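Local coordinates for MsStt7d protein (Micromonas, PDB 4IX3) that probably acts as an ATP- and magnesium-dependent protein kinase related to the state transition kinase Stt7, this chain being its catalytic domain, at residues Asp246-Asp249 with Ser250-Gly254; Ala276-Ala280 with Val281-Val285. All coordinates share one frame; numbering follows the deposited sequence.

Interaction 1: Asp246-Asp249 with Ser250-Gly254; sequences DRFD and SWSAG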
ATOM      1  N   ASP B 246      17.806   5.354  15.343  1.00 14.46           N
ATOM      2  CA  ASP B 246      17.110   4.518  16.325  1.00 14.00           C
ATOM      3  C   ASP B 246      16.079   5.291  17.147  1.00 12.08           C
ATOM      4  O   ASP B 246      15.153   4.705  17.676  1.00 13.30           O
ATOM      5  CB  ASP B 246      18.125   3.822  17.246  1.00 14.33           C
ATOM      6  CG  ASP B 246      19.019   4.819  17.948  1.00 14.77           C
ATOM      7  OD1 ASP B 246      19.071   4.761  19.193  1.00 18.01           O
ATOM      8  OD2 ASP B 246      19.689   5.623  17.258  1.00 18.36           O
ATOM      9  N   ARG B 247      16.332   6.596  17.305  1.00 12.19           N
ATOM     10  CA  ARG B 247      15.388   7.467  18.041  1.00 12.70           C
ATOM     11  C   ARG B 247      14.055   7.611  17.308  1.00 12.10           C
ATOM     12  O   ARG B 247      13.048   7.967  17.933  1.00 13.46           O
ATOM     13  CB  ARG B 247      15.993   8.836  18.355  1.00 14.59           C
ATOM     14  CG  ARG B 247      16.671   8.887  19.716  1.00 17.59           C
ATOM     15  CD  ARG B 247      17.732   7.820  19.970  1.00 17.08           C
ATOM     16  NE  ARG B 247      18.557   8.224  21.102  1.00 15.61           N
ATOM     17  CZ  ARG B 247      19.814   7.840  21.301  1.00 15.05           C
ATOM     18  NH1 ARG B 247      20.346   6.881  20.544  1.00 17.99           N
ATOM     19  NH2 ARG B 247      20.536   8.389  22.267  1.00 18.68           N
ATOM     20  N   PHE B 248      13.977   7.201  16.022  1.00 12.33           N
ATOM     21  CA  PHE B 248      12.655   7.069  15.397  1.00 12.98           C
ATOM     22  C   PHE B 248      11.814   6.017  16.121  1.00 11.48           C
ATOM     23  O   PHE B 248      10.620   6.213  16.425  1.00 12.34           O
ATOM     24  CB  PHE B 248      12.835   6.692  13.912  1.00 13.87           C
ATOM     25  CG  PHE B 248      11.532   6.625  13.154  1.00 13.13           C
ATOM     26  CD1 PHE B 248      11.169   7.650  12.270  1.00 15.57           C
ATOM     27  CD2 PHE B 248      10.713   5.507  13.202  1.00 12.95           C
ATOM     28  CE1 PHE B 248       9.944   7.609  11.584  1.00 14.99           C
ATOM     29  CE2 PHE B 248       9.524   5.426  12.499  1.00 14.81           C
ATOM     30  CZ  PHE B 248       9.129   6.500  11.681  1.00 14.79           C
ATOM     31  N   ASP B 249      12.463   4.891  16.452  1.00 11.53           N
ATOM     32  CA  ASP B 249      11.783   3.837  17.203  1.00 11.69           C
ATOM     33  C   ASP B 249      11.471   4.254  18.652  1.00  9.86           C
ATOM     34  O   ASP B 249      10.446   3.867  19.188  1.00 10.41           O
ATOM     35  CB  ASP B 249      12.607   2.546  17.256  1.00 11.20           C
ATOM     36  CG  ASP B 249      12.622   1.763  15.938  1.00 11.87           C
ATOM     37  OD1 ASP B 249      11.733   1.961  15.069  1.00 10.80           O
ATOM     38  OD2 ASP B 249      13.490   0.853  15.845  1.00 11.48           O
ATOM     39  N   SER B 250      12.320   5.102  19.228  1.00 11.01           N
ATOM     40  CA  SER B 250      12.030   5.592  20.595  1.00 10.00           C
ATOM     41  C   SER B 250      10.709   6.379  20.649  1.00 10.01           C
ATOM     42  O   SER B 250       9.854   6.134  21.500  1.00 10.91           O
ATOM     43  CB  SER B 250      13.138   6.508  21.065  1.00 11.66           C
ATOM     44  OG  SER B 250      14.365   5.790  21.181  1.00 12.61           O
ATOM     45  N   TRP B 251      10.499   7.254  19.647  1.00 10.79           N
ATOM     46  CA  TRP B 251       9.246   8.049  19.597  1.00 11.47           C
ATOM     47  C   TRP B 251       8.051   7.130  19.428  1.00 10.88           C
ATOM     48  O   TRP B 251       7.057   7.224  20.141  1.00 10.95           O
ATOM     49  CB  TRP B 251       9.331   9.012  18.436  1.00 13.50           C
ATOM     50  CG  TRP B 251       8.036   9.763  18.255  1.00 13.06           C
ATOM     51  CD1 TRP B 251       6.913   9.359  17.542  1.00 14.48           C
ATOM     52  CD2 TRP B 251       7.741  11.104  18.742  1.00 12.56           C
ATOM     53  NE1 TRP B 251       5.905  10.281  17.650  1.00 13.92           N
ATOM     54  CE2 TRP B 251       6.360  11.378  18.345  1.00 12.95           C
ATOM     55  CE3 TRP B 251       8.422  12.045  19.520  1.00 13.95           C
ATOM     56  CZ2 TRP B 251       5.733  12.581  18.659  1.00 16.73           C
ATOM     57  CZ3 TRP B 251       7.781  13.238  19.856  1.00 14.75           C
ATOM     58  CH2 TRP B 251       6.446  13.482  19.459  1.00 15.23           C
ATOM     59  N   SER B 252       8.141   6.144  18.500  1.00 10.67           N
ATOM     60  CA  SER B 252       7.035   5.221  18.343  1.00 10.15           C
ATOM     61  C   SER B 252       6.757   4.392  19.599  1.00  9.55           C
ATOM     62  O   SER B 252       5.607   4.160  19.915  1.00 10.70           O
ATOM     63  CB  SER B 252       7.340   4.238  17.199  1.00 11.84           C
ATOM     64  OG  SER B 252       7.616   4.904  15.979  1.00 12.31           O
ATOM     65  N   ALA B 253       7.823   4.006  20.313  1.00  9.98           N
ATOM     66  CA  ALA B 253       7.636   3.254  21.557  1.00  9.85           C
ATOM     67  C   ALA B 253       6.948   4.164  22.616  1.00  9.46           C
ATOM     68  O   ALA B 253       6.133   3.658  23.379  1.00  9.46           O
ATOM     69  CB  ALA B 253       8.965   2.754  22.097  1.00 10.10           C
ATOM     70  N   GLY B 254       7.252   5.465  22.627  1.00 10.16           N
ATOM     71  CA  GLY B 254       6.500   6.387  23.516  1.00 10.90           C
ATOM     72  C   GLY B 254       5.016   6.472  23.183  1.00 10.81           C
ATOM     73  O   GLY B 254       4.188   6.423  24.074  1.00 11.13           O
TER
HETATM   74  O   HOH W   1      16.687   3.996  20.473  1.00 20.38           O
HETATM   75  O   HOH W   2       9.046   2.756  14.614  1.00 11.66           O

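Interaction 2: Ala276-Ala280 with Val281-Val285; sequences ADYKA and VGYDV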
ATOM      1  N   ALA B 276      -1.350  16.346  19.354  1.00 19.58           N
ATOM      2  CA  ALA B 276      -1.513  17.720  18.890  1.00 20.56           C
ATOM      3  C   ALA B 276      -1.317  18.669  20.062  1.00 21.27           C
ATOM      4  O   ALA B 276      -0.677  19.719  19.925  1.00 22.14           O
ATOM      5  CB  ALA B 276      -2.899  17.875  18.307  1.00 22.06           C
ATOM      6  N   ASP B 277      -1.894  18.319  21.215  1.00 20.60           N
ATOM      7  CA  ASP B 277      -1.752  19.175  22.402  1.00 21.87           C
ATOM      8  C   ASP B 277      -0.304  19.154  22.886  1.00 22.89           C
ATOM      9  O   ASP B 277       0.223  20.179  23.294  1.00 23.31           O
ATOM     10  CB  ASP B 277      -2.674  18.692  23.524  1.00 22.98           C
ATOM     11  CG  ASP B 277      -4.088  19.255  23.404  1.00 28.55           C
ATOM     12  OD1 ASP B 277      -4.278  20.319  22.771  1.00 34.38           O
ATOM     13  OD2 ASP B 277      -5.018  18.620  23.943  1.00 29.90           O
ATOM     14  N   TYR B 278       0.338  17.985  22.797  1.00 22.28           N
ATOM     15  CA  TYR B 278       1.734  17.811  23.204  1.00 21.36           C
ATOM     16  C   TYR B 278       2.674  18.695  22.378  1.00 22.43           C
ATOM     17  O   TYR B 278       3.495  19.472  22.902  1.00 22.82           O
ATOM     18  CB  TYR B 278       2.105  16.320  23.101  1.00 19.97           C
ATOM     19  CG  TYR B 278       3.524  15.991  23.529  1.00 16.06           C
ATOM     20  CD1 TYR B 278       3.988  16.253  24.823  1.00 18.86           C
ATOM     21  CD2 TYR B 278       4.372  15.309  22.660  1.00 16.73           C
ATOM     22  CE1 TYR B 278       5.281  15.893  25.196  1.00 19.88           C
ATOM     23  CE2 TYR B 278       5.659  14.948  23.017  1.00 17.52           C
ATOM     24  CZ  TYR B 278       6.093  15.216  24.296  1.00 17.16           C
ATOM     25  OH  TYR B 278       7.381  14.879  24.698  1.00 19.17           O
ATOM     26  N   LYS B 279       2.448  18.693  21.065  1.00 22.58           N
ATOM     27  CA  LYS B 279       3.199  19.559  20.178  1.00 24.32           C
ATOM     28  C   LYS B 279       2.937  21.029  20.521  1.00 26.32           C
ATOM     29  O   LYS B 279       3.866  21.844  20.577  1.00 28.60           O
ATOM     30  CB  LYS B 279       2.742  19.274  18.741  1.00 22.69           C
ATOM     31  CG  LYS B 279       3.302  20.247  17.712  1.00 27.34           C
ATOM     32  CD  LYS B 279       2.977  19.748  16.308  1.00 29.48           C
ATOM     33  CE  LYS B 279       3.120  20.874  15.294  1.00 39.34           C
ATOM     34  NZ  LYS B 279       4.469  21.482  15.408  1.00 59.36           N
ATOM     35  N   ALA B 280       1.664  21.361  20.728  1.00 24.02           N
ATOM     36  CA  ALA B 280       1.266  22.752  20.982  1.00 26.62           C
ATOM     37  C   ALA B 280       1.927  23.316  22.256  1.00 26.68           C
ATOM     38  O   ALA B 280       2.169  24.514  22.326  1.00 29.19           O
ATOM     39  CB  ALA B 280      -0.255  22.849  21.041  1.00 25.56           C
ATOM     40  N   VAL B 281       2.249  22.490  23.254  1.00 27.03           N
ATOM     41  CA  VAL B 281       2.911  22.998  24.479  1.00 30.02           C
ATOM     42  C   VAL B 281       4.424  22.745  24.463  1.00 30.67           C
ATOM     43  O   VAL B 281       5.099  22.732  25.513  1.00 34.73           O
ATOM     44  CB  VAL B 281       2.282  22.458  25.784  1.00 27.39           C
ATOM     45  CG1 VAL B 281       0.793  22.777  25.842  1.00 33.25           C
ATOM     46  CG2 VAL B 281       2.544  20.953  25.930  1.00 28.96           C
ATOM     47  N   GLY B 282       4.933  22.518  23.252  1.00 27.49           N
ATOM     48  CA  GLY B 282       6.364  22.464  23.001  1.00 28.56           C
ATOM     49  C   GLY B 282       6.945  21.113  23.368  1.00 24.81           C
ATOM     50  O   GLY B 282       8.091  21.044  23.781  1.00 28.48           O
ATOM     51  N   TYR B 283       6.186  20.035  23.154  1.00 26.15           N
ATOM     52  CA  TYR B 283       6.648  18.674  23.464  1.00 23.62           C
ATOM     53  C   TYR B 283       7.185  18.536  24.888  1.00 23.17           C
ATOM     54  O   TYR B 283       8.233  17.910  25.124  1.00 22.74           O
ATOM     55  CB  TYR B 283       7.750  18.246  22.490  1.00 22.10           C
ATOM     56  CG  TYR B 283       7.363  18.402  21.046  1.00 24.98           C
ATOM     57  CD1 TYR B 283       6.663  17.396  20.365  1.00 22.13           C
ATOM     58  CD2 TYR B 283       7.722  19.566  20.350  1.00 27.85           C
ATOM     59  CE1 TYR B 283       6.350  17.581  19.009  1.00 26.09           C
ATOM     60  CE2 TYR B 283       7.416  19.738  19.021  1.00 27.02           C
ATOM     61  CZ  TYR B 283       6.724  18.755  18.351  1.00 27.65           C
ATOM     62  OH  TYR B 283       6.434  18.960  17.029  1.00 29.92           O
ATOM     63  N   ASP B 284       6.421  19.093  25.825  1.00 23.36           N
ATOM     64  CA  ASP B 284       6.830  19.236  27.210  1.00 24.17           C
ATOM     65  C   ASP B 284       5.689  18.603  27.994  1.00 23.66           C
ATOM     66  O   ASP B 284       4.560  19.128  28.069  1.00 25.27           O
ATOM     67  CB  ASP B 284       7.006  20.732  27.537  1.00 25.55           C
ATOM     68  CG  ASP B 284       7.394  20.998  28.985  1.00 28.81           C
ATOM     69  OD1 ASP B 284       7.073  20.203  29.887  1.00 31.16           O
ATOM     70  OD2 ASP B 284       7.952  22.085  29.239  1.00 40.10           O
ATOM     71  N   VAL B 285       5.972  17.423  28.521  1.00 24.35           N
ATOM     72  CA  VAL B 285       4.988  16.653  29.248  1.00 23.75           C
ATOM     73  C   VAL B 285       4.439  17.402  30.491  1.00 26.34           C
ATOM     74  O   VAL B 285       3.249  17.351  30.785  1.00 26.53           O
ATOM     75  CB  VAL B 285       5.638  15.285  29.557  1.00 25.33           C
ATOM     76  CG1 VAL B 285       5.079  14.612  30.786  1.00 31.71           C
ATOM     77  CG2 VAL B 285       5.645  14.357  28.357  1.00 21.79           C
TER

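Interaction 1: Asp246-Asp249 with Ser250-Gly254
Ser252 OG takes a hydrogen bond of 2.9 Å from a water that also donates to Asp249 OD1, at 2.8 Å, and the same hydroxyl is bonded to the carbonyl of Tyr215. Its torsion (chi1 -56°) sets OG beside its own backbone N, one helical turn on from Phe248, whose CE2 lies 4.0 Å away, with the ring approached obliquely. A second water joins Asp246 OD1 to Ser250 OG in like fashion, while Ser250 OG also meets the carbonyl of Ala327. Small hydroxyls suit both places, since each can serve a water and a carbonyl at once. The backbone keeps helical i to i+4 bonds, the shortest from Ala253 N to Asp249 O at 2.9 Å. Next to Asp246, Arg247 bends at chi2, and its NH1 makes a salt bridge of 2.8 Å to the syn lone pair of Asp246 OD1, tilted 21° from the guanidinium plane. Asp249 is buried, and its carboxylate is held by four partners: the water shared with Ser252, together with Arg167 N, on OD1, and His160 NE2 and His166 N on OD2. An aspartate reaching the backbone of the HRD segment from the start of helix F, in a DxWSxG sequence, is a hallmark of the protein kinase fold.

Interaction 2: Ala276-Ala280 with Val281-Val285
Tyr278 and Tyr283 meet as an offset edge-to-face pair, the edge of Tyr283 directed at the face of Tyr278, with the ring planes at 89° and the centroids 5.6 Å apart. Tyr283 CD1 makes the nearest approach between the rings, 3.7 Å from Tyr278 CE2. Each ring also receives a CH-pi contact on one face. Tyr283 CA lies over the centre of the Tyr278 ring, 3.6 Å from its centroid, and Lys279 CA covers a face of the Tyr283 ring, offset toward the rim. Tyr283 CG sits beside its backbone N (chi1 -53°), which lays the ring along Lys279, the two side chains pointing the same way; Lys279 CG then comes within 3.5 Å of Tyr283 OH. A long aliphatic chain suits this place, since its methylenes can run beside the ring while the bend at its end leaves the amino group near the tyrosine hydroxyl. Apolar packing continues at Val285, whose CG2 touches Tyr278 CE1 at 3.5 Å.

The backbone bonds form a Schellman motif that ends the helix: Tyr283 N reaches Tyr278 O at 2.8 Å, and Gly282 N reaches Lys279 O at 3.0 Å from above the carbonyl plane. Gly282, at C-prime, takes the positive phi of 81° that such an ending needs and that glycine adopts readily.

Asp284 then N-caps helix 285-291 through OD1 to Ala287 N, making this a compact turn between helices 268-280 and 285-291. Val281 packs back on Ala287 and Glu291, Val285 leans on Trp312 and Gln316 of helix 302-318, and Tyr278 OH bonds to Gln316 OE1 and Met319 O.

How the interactions relate
Trp251 joins the two regions: its CH2 lies 3.9 Å from Tyr278 CE2 and 4.0 Å from Tyr283 CD1, so the indole of interaction 1 packs against the aromatic pair of interaction 2, although the centres are about 17 Å apart. Further neighbours are common to both, for Lys217 touches Trp251 and Tyr283, while Met319 touches Trp251 and offers its carbonyl to Tyr278. Their relation to the active site differs. The Phe248 side chain is about 7 Å from that of the magnesium ligand Asp168 and about 10 Å from a bound magnesium ion, whereas 276-285 lies away from the known sites, in the outer part of the helical lobe.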